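Local atomic coordinates of CurD (Moorea producens 3L, PDB entry 5KP7), a protein that probably acts as a hydroxymethylglutaryl-CoA synthase-like acyltransferase of the thiolase-like superfamily and binds 4'-phosphopantetheine. Residues I207-Y218 and C355-T364; A67-P75 and L410-V418. The protein carries 3 engineered substitutions. All coordinates share one frame; numbering follows the deposited sequence.

Contact 1. Residues I207-Y218 and C355-T364; sequences IFQIDVGCNGYY and CSEFYSGVVT
The ring of Phe208 meets Val363 at its edge, where CG2 of the valine lies in the ring plane, 3.7 Å from CD1. Both residues belong to neighbouring antiparallel strands in the mixed sheet of this thiolase-like fold. The far end of the same ring leans obliquely on the backbone of Gly361, with CZ 3.3 Å from Gly361 N; a CB on Gly361 would collide with this ring and with Gln209 O. Further along, Tyr359 receives Ile210 CD1 near its ring plane, and Tyr217 turns an edge to the carboxylate of Glu357, whose OE2 is hydrogen-bonded to Tyr139 OH. Segment 207-218 is broken in the middle by a type II turn from Asp211 to Cys214, so the pairing runs in two blocks. Gln209 with Val362 and Gly216 with Phe358 are hydrogen-bonded pairs; the bond from Gly216 N to Phe358 O is nearly straight, at 168°. At the break a water takes over: its oxygen accepts from Ser360 N at 3.0 Å and lies within hydrogen-bonding distance of Asp211 O and Cys214 O. Helix 237-258 packs against one face through Tyr255 and Ala251, helix 140-154 against the other through Ile149 and Gln146. Asp211 OD2 forms a salt bridge with Arg344, which probably steadies its negative charge. With chi1 of 63°, Ser360 holds OG between its backbone N and carbonyl carbon; Tyr255 OH is hydrogen-bonded to this OG, which itself donates to the anti lone pair of Asp211 OD2 at 2.6 Å.

Contact 2. Residues A67-P75 and L410-V418; sequences AVSLPYEDP and LDYQLFPGV
Leu70 to Glu73 form a type I turn that brings Pro71 and Tyr72 against a second type I turn, Asp411 to Leu414, which leads into the helix beginning at Pro416. The mostly apolar packing joins the loop between strand 65-67 and helix 75-89, in the N-terminal family region, to the C-terminal family region, away from the phosphopantetheine site. Leu410 sets CD1 against Pro71 O and CG against Tyr72 CB, and Leu414 CD2 touches Pro71 CG at 3.8 Å. Leu70 CD1 meets the edge of the Phe415 ring. A chi1 of 49° puts CG of Tyr72 between its backbone N and carbonyl carbon, and the ring reaches across to Tyr412 and Val418. Tyr412 points its ring edge at the face of Tyr72 in a T-shaped stack, centroids 5.8 Å apart and planes at 76°. The Tyr72 hydroxyl donates to a water, which accepts from Phe415 N and donates to Tyr412 O. Replacing Tyr72 with an alanine is likely to leave the Tyr412 edge without a ring face and the water without one donor. Trp419 of helix 416-422 stacks on Tyr412, strand 428-434 touches both tyrosines through Val429, and helix 388-397 reaches Leu70 through Leu394.

Contact 1 and contact 2 illustrate how one chain joins distant parts by different chemistry. Both are partly buried and share no strand or helix, but contact 2 lies further out, its centre about 20 Å from the centre of the chain against about 16 Å for contact 1. Contact 1 belongs to the mixed sheet, where backbone hydrogen bonds, interrupted by a turn, set the register; side chains pack against helices on both faces, and a buried serine hydroxyl bonds an aspartate paired with an arginine. Contact 2 joins two loop turns and relies on aliphatic and aromatic packing with a single bridging water. In sequence, contact 1 is nested within the loop that contact 2 closes.

Contact 1. Residues I207-Y218 and C355-T364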
# COMPACT_ATOMS: atom_id res chain seq x y z
N ILE A 207 -2.94 10.23 -18.22
CA ILE A 207 -2.93 8.85 -17.69
C ILE A 207 -4.25 8.45 -17.03
O ILE A 207 -4.80 7.38 -17.35
CB ILE A 207 -1.79 8.63 -16.69
CG1 ILE A 207 -0.42 8.96 -17.30
CG2 ILE A 207 -1.80 7.21 -16.12
CD1 ILE A 207 -0.06 8.18 -18.54
N PHE A 208 -4.77 9.28 -16.12
CA PHE A 208 -5.93 8.90 -15.30
C PHE A 208 -6.85 10.08 -15.15
O PHE A 208 -6.51 11.04 -14.45
CB PHE A 208 -5.47 8.38 -13.93
CG PHE A 208 -6.54 7.69 -13.09
CD1 PHE A 208 -7.20 6.54 -13.54
CD2 PHE A 208 -6.84 8.14 -11.79
CE1 PHE A 208 -8.12 5.87 -12.73
CE2 PHE A 208 -7.76 7.47 -10.98
CZ PHE A 208 -8.40 6.33 -11.46
N GLN A 209 -8.01 10.01 -15.81
CA GLN A 209 -9.00 11.07 -15.80
C GLN A 209 -9.94 10.84 -14.59
O GLN A 209 -10.68 9.87 -14.59
CB GLN A 209 -9.75 11.04 -17.15
CG GLN A 209 -8.85 11.28 -18.39
CD GLN A 209 -8.33 10.04 -19.15
OE1 GLN A 209 -9.06 9.05 -19.34
NE2 GLN A 209 -7.08 10.14 -19.68
N ILE A 210 -9.88 11.71 -13.59
CA ILE A 210 -10.67 11.58 -12.37
C ILE A 210 -12.17 11.79 -12.60
O ILE A 210 -12.57 12.67 -13.35
CB ILE A 210 -10.12 12.56 -11.27
CG1 ILE A 210 -8.79 12.04 -10.70
CG2 ILE A 210 -11.12 12.81 -10.15
CD1 ILE A 210 -8.88 10.86 -9.75
N ASP A 211 -12.99 10.91 -11.99
CA ASP A 211 -14.43 11.11 -11.89
C ASP A 211 -14.71 12.13 -10.79
O ASP A 211 -14.68 11.80 -9.61
CB ASP A 211 -15.15 9.78 -11.58
CG ASP A 211 -15.06 8.76 -12.73
OD1 ASP A 211 -15.18 9.13 -13.94
OD2 ASP A 211 -14.94 7.54 -12.43
N VAL A 212 -14.93 13.39 -11.18
CA VAL A 212 -14.94 14.51 -10.23
C VAL A 212 -16.15 14.39 -9.28
O VAL A 212 -17.28 14.16 -9.72
CB VAL A 212 -14.95 15.87 -10.99
CG1 VAL A 212 -15.19 17.05 -10.04
CG2 VAL A 212 -13.64 16.04 -11.76
N GLY A 213 -15.88 14.51 -7.97
CA GLY A 213 -16.92 14.42 -6.96
C GLY A 213 -17.44 13.01 -6.67
O GLY A 213 -18.35 12.85 -5.87
N CYS A 214 -16.86 11.99 -7.30
CA CYS A 214 -17.25 10.62 -7.06
C CYS A 214 -16.31 10.11 -5.99
O CYS A 214 -15.28 9.49 -6.29
CB CYS A 214 -17.17 9.81 -8.35
SG CYS A 214 -18.28 10.49 -9.62
N ASN A 215 -16.65 10.42 -4.73
CA ASN A 215 -15.79 10.08 -3.60
C ASN A 215 -16.62 9.67 -2.42
O ASN A 215 -17.60 10.34 -2.11
CB ASN A 215 -14.93 11.25 -3.14
CG ASN A 215 -14.04 11.80 -4.23
OD1 ASN A 215 -12.80 11.49 -4.28
ND2 ASN A 215 -14.59 12.57 -5.10
N GLY A 216 -16.24 8.58 -1.77
CA GLY A 216 -16.76 8.25 -0.46
C GLY A 216 -15.61 8.07 0.51
O GLY A 216 -14.55 7.60 0.13
N TYR A 217 -15.78 8.47 1.77
CA TYR A 217 -14.68 8.38 2.72
C TYR A 217 -15.22 8.10 4.10
O TYR A 217 -16.39 8.37 4.41
CB TYR A 217 -13.76 9.61 2.66
CG TYR A 217 -14.45 10.90 2.31
CD1 TYR A 217 -15.21 11.57 3.26
CD2 TYR A 217 -14.31 11.48 1.05
CE1 TYR A 217 -15.86 12.75 2.95
CE2 TYR A 217 -14.93 12.68 0.74
CZ TYR A 217 -15.71 13.30 1.69
OH TYR A 217 -16.34 14.50 1.40
N TYR A 218 -14.38 7.47 4.91
CA TYR A 218 -14.83 6.92 6.19
C TYR A 218 -13.62 6.73 7.09
O TYR A 218 -12.61 6.13 6.71
CB TYR A 218 -15.56 5.60 5.94
CG TYR A 218 -16.27 5.01 7.12
CD1 TYR A 218 -17.53 5.46 7.49
CD2 TYR A 218 -15.69 3.99 7.86
CE1 TYR A 218 -18.19 4.92 8.59
CE2 TYR A 218 -16.36 3.42 8.93
CZ TYR A 218 -17.59 3.88 9.29
OH TYR A 218 -18.24 3.27 10.35
N CYS A 355 -8.30 6.21 8.36
CA CYS A 355 -9.13 6.94 7.39
C CYS A 355 -9.09 6.15 6.07
O CYS A 355 -8.16 5.38 5.83
CB CYS A 355 -8.68 8.39 7.21
SG CYS A 355 -9.94 9.44 6.45
N SER A 356 -10.11 6.32 5.25
CA SER A 356 -10.23 5.58 4.01
C SER A 356 -11.05 6.36 2.99
O SER A 356 -11.81 7.25 3.35
CB SER A 356 -10.88 4.22 4.26
OG SER A 356 -12.27 4.34 4.59
N GLU A 357 -10.88 5.99 1.72
CA GLU A 357 -11.59 6.64 0.64
C GLU A 357 -11.73 5.73 -0.54
O GLU A 357 -10.80 5.00 -0.88
CB GLU A 357 -10.87 7.94 0.23
CG GLU A 357 -11.59 8.78 -0.80
CD GLU A 357 -11.18 10.24 -0.83
OE1 GLU A 357 -11.57 10.91 -1.81
OE2 GLU A 357 -10.56 10.77 0.13
N PHE A 358 -12.90 5.76 -1.16
CA PHE A 358 -13.16 5.09 -2.44
C PHE A 358 -13.42 6.14 -3.49
O PHE A 358 -14.20 7.09 -3.27
CB PHE A 358 -14.35 4.13 -2.32
CG PHE A 358 -14.56 3.28 -3.56
CD1 PHE A 358 -15.24 3.77 -4.68
CD2 PHE A 358 -14.04 2.00 -3.63
CE1 PHE A 358 -15.40 2.99 -5.83
CE2 PHE A 358 -14.17 1.23 -4.77
CZ PHE A 358 -14.88 1.71 -5.86
N TYR A 359 -12.75 6.01 -4.64
CA TYR A 359 -12.86 7.00 -5.71
C TYR A 359 -12.60 6.33 -7.04
O TYR A 359 -12.37 5.14 -7.06
CB TYR A 359 -11.91 8.17 -5.46
CG TYR A 359 -10.43 7.87 -5.29
CD1 TYR A 359 -9.93 7.29 -4.14
CD2 TYR A 359 -9.52 8.30 -6.24
CE1 TYR A 359 -8.56 7.09 -3.95
CE2 TYR A 359 -8.13 8.11 -6.05
CZ TYR A 359 -7.67 7.53 -4.90
OH TYR A 359 -6.29 7.39 -4.71
N SER A 360 -12.68 7.07 -8.15
CA SER A 360 -12.60 6.39 -9.47
C SER A 360 -12.14 7.29 -10.58
O SER A 360 -12.16 8.52 -10.44
CB SER A 360 -13.96 5.76 -9.81
OG SER A 360 -14.99 6.74 -9.94
N GLY A 361 -11.70 6.69 -11.67
CA GLY A 361 -11.37 7.43 -12.87
C GLY A 361 -11.25 6.52 -14.07
O GLY A 361 -11.47 5.31 -13.95
N VAL A 362 -10.85 7.11 -15.19
CA VAL A 362 -10.81 6.42 -16.48
C VAL A 362 -9.43 6.49 -17.11
O VAL A 362 -8.75 7.53 -17.04
CB VAL A 362 -11.86 7.03 -17.43
CG1 VAL A 362 -11.74 6.49 -18.86
CG2 VAL A 362 -13.25 6.81 -16.88
N VAL A 363 -9.03 5.38 -17.73
CA VAL A 363 -7.81 5.26 -18.51
C VAL A 363 -8.19 4.91 -19.96
O VAL A 363 -9.00 3.99 -20.18
CB VAL A 363 -6.94 4.13 -17.94
CG1 VAL A 363 -5.68 3.95 -18.76
CG2 VAL A 363 -6.60 4.43 -16.49
N THR A 364 -7.60 5.63 -20.91
CA THR A 364 -7.85 5.39 -22.33
C THR A 364 -6.75 4.51 -22.91
O THR A 364 -5.68 4.37 -22.32
CB THR A 364 -7.86 6.71 -23.13
OG1 THR A 364 -6.58 7.32 -23.05
CG2 THR A 364 -8.88 7.68 -22.57
O HOH W 1 -5.79 7.61 -19.92
O HOH W 2 -13.22 10.05 -8.00

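Contact 2. Residues A67-P75 and L410-V418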
# COMPACT_ATOMS: atom_id res chain seq x y z
N ALA A 67 10.89 -5.01 -1.83
CA ALA A 67 12.00 -4.07 -2.04
C ALA A 67 12.63 -3.72 -0.72
O ALA A 67 11.93 -3.65 0.29
CB ALA A 67 11.50 -2.81 -2.72
N VAL A 68 13.94 -3.42 -0.72
CA VAL A 68 14.64 -3.10 0.54
C VAL A 68 15.54 -1.88 0.29
O VAL A 68 16.34 -1.93 -0.62
CB VAL A 68 15.50 -4.28 1.01
CG1 VAL A 68 16.16 -3.98 2.35
CG2 VAL A 68 14.64 -5.53 1.14
N SER A 69 15.33 -0.83 1.06
CA SER A 69 16.17 0.40 0.95
C SER A 69 17.58 0.12 1.48
O SER A 69 17.74 -0.42 2.60
CB SER A 69 15.58 1.48 1.80
OG SER A 69 16.27 2.73 1.70
N LEU A 70 18.60 0.56 0.72
CA LEU A 70 19.99 0.53 1.20
C LEU A 70 20.23 1.65 2.21
O LEU A 70 19.46 2.59 2.29
CB LEU A 70 20.95 0.68 0.02
CG LEU A 70 21.22 -0.52 -0.90
CD1 LEU A 70 22.14 -1.50 -0.17
CD2 LEU A 70 19.98 -1.23 -1.34
N PRO A 71 21.33 1.57 3.00
CA PRO A 71 21.62 2.66 3.97
C PRO A 71 21.86 4.02 3.32
O PRO A 71 21.55 5.06 3.92
CB PRO A 71 22.83 2.12 4.75
CG PRO A 71 22.70 0.65 4.63
CD PRO A 71 22.18 0.38 3.23
N TYR A 72 22.28 4.00 2.05
CA TYR A 72 22.49 5.21 1.29
C TYR A 72 21.27 5.57 0.45
O TYR A 72 21.39 6.20 -0.61
CB TYR A 72 23.78 5.10 0.46
CG TYR A 72 23.93 3.82 -0.33
CD1 TYR A 72 23.21 3.62 -1.52
CD2 TYR A 72 24.75 2.77 0.11
CE1 TYR A 72 23.35 2.44 -2.25
CE2 TYR A 72 24.87 1.60 -0.62
CZ TYR A 72 24.18 1.45 -1.79
OH TYR A 72 24.34 0.28 -2.50
N GLU A 73 20.08 5.18 0.92
CA GLU A 73 18.83 5.66 0.35
C GLU A 73 17.92 6.03 1.51
O GLU A 73 18.06 5.51 2.64
CB GLU A 73 18.17 4.57 -0.49
CG GLU A 73 19.01 4.08 -1.66
CD GLU A 73 18.25 3.06 -2.46
OE1 GLU A 73 18.18 1.88 -2.00
OE2 GLU A 73 17.67 3.44 -3.54
N ASP A 74 17.01 6.94 1.22
CA ASP A 74 16.01 7.35 2.20
C ASP A 74 14.74 7.75 1.44
O ASP A 74 14.67 7.62 0.21
CB ASP A 74 16.62 8.40 3.14
CG ASP A 74 16.77 9.77 2.52
OD1 ASP A 74 16.31 9.96 1.38
OD2 ASP A 74 17.33 10.66 3.21
N PRO A 75 13.69 8.21 2.14
CA PRO A 75 12.47 8.54 1.42
C PRO A 75 12.62 9.69 0.44
O PRO A 75 11.91 9.73 -0.54
CB PRO A 75 11.47 8.84 2.53
CG PRO A 75 11.96 8.03 3.67
CD PRO A 75 13.46 8.13 3.60
N LEU A 410 28.13 7.92 4.25
CA LEU A 410 27.81 6.57 3.77
C LEU A 410 28.95 5.92 2.97
O LEU A 410 29.61 6.57 2.14
CB LEU A 410 26.54 6.56 2.92
CG LEU A 410 25.17 6.64 3.60
CD1 LEU A 410 25.00 5.49 4.55
CD2 LEU A 410 24.96 7.99 4.29
N ASP A 411 29.16 4.63 3.22
CA ASP A 411 30.00 3.78 2.38
C ASP A 411 29.17 3.15 1.26
O ASP A 411 28.41 2.18 1.47
CB ASP A 411 30.66 2.69 3.21
CG ASP A 411 31.58 1.81 2.39
OD1 ASP A 411 31.86 2.12 1.20
OD2 ASP A 411 32.04 0.76 2.95
N TYR A 412 29.34 3.69 0.07
CA TYR A 412 28.67 3.17 -1.11
C TYR A 412 29.10 1.75 -1.47
O TYR A 412 28.37 1.04 -2.15
CB TYR A 412 28.91 4.07 -2.33
CG TYR A 412 28.35 5.48 -2.29
CD1 TYR A 412 27.27 5.84 -1.46
CD2 TYR A 412 28.87 6.45 -3.13
CE1 TYR A 412 26.75 7.13 -1.48
CE2 TYR A 412 28.35 7.73 -3.15
CZ TYR A 412 27.30 8.07 -2.34
OH TYR A 412 26.84 9.36 -2.40
N GLN A 413 30.28 1.34 -1.00
CA GLN A 413 30.78 0.01 -1.27
C GLN A 413 30.46 -0.99 -0.16
O GLN A 413 31.12 -2.03 -0.06
CB GLN A 413 32.31 0.10 -1.50
CG GLN A 413 32.67 0.77 -2.81
CD GLN A 413 32.07 0.07 -4.02
OE1 GLN A 413 31.36 0.70 -4.80
NE2 GLN A 413 32.35 -1.18 -4.17
N LEU A 414 29.43 -0.71 0.63
CA LEU A 414 28.89 -1.71 1.54
C LEU A 414 28.69 -3.07 0.84
O LEU A 414 29.20 -4.10 1.31
CB LEU A 414 27.56 -1.23 2.12
CG LEU A 414 26.81 -2.21 3.03
CD1 LEU A 414 27.65 -2.59 4.23
CD2 LEU A 414 25.48 -1.59 3.45
N PHE A 415 27.94 -3.05 -0.26
CA PHE A 415 27.76 -4.22 -1.11
C PHE A 415 28.21 -3.82 -2.51
O PHE A 415 27.46 -3.20 -3.23
CB PHE A 415 26.30 -4.69 -1.13
CG PHE A 415 25.72 -4.95 0.24
CD1 PHE A 415 26.16 -6.02 1.01
CD2 PHE A 415 24.68 -4.16 0.74
CE1 PHE A 415 25.61 -6.25 2.27
CE2 PHE A 415 24.14 -4.38 2.00
CZ PHE A 415 24.60 -5.44 2.76
N PRO A 416 29.45 -4.16 -2.88
CA PRO A 416 29.97 -3.79 -4.21
C PRO A 416 29.04 -4.17 -5.38
O PRO A 416 28.86 -3.38 -6.30
CB PRO A 416 31.32 -4.50 -4.26
CG PRO A 416 31.75 -4.47 -2.84
CD PRO A 416 30.51 -4.75 -2.04
N GLY A 417 28.42 -5.34 -5.29
CA GLY A 417 27.52 -5.81 -6.36
C GLY A 417 26.25 -5.03 -6.52
O GLY A 417 25.75 -4.87 -7.64
N VAL A 418 25.71 -4.54 -5.41
CA VAL A 418 24.53 -3.68 -5.43
C VAL A 418 24.93 -2.38 -6.10
O VAL A 418 24.18 -1.88 -6.93
CB VAL A 418 23.95 -3.38 -4.03
CG1 VAL A 418 22.79 -2.40 -4.12
CG2 VAL A 418 23.51 -4.67 -3.34
O HOH W 3 26.64 -0.95 -1.88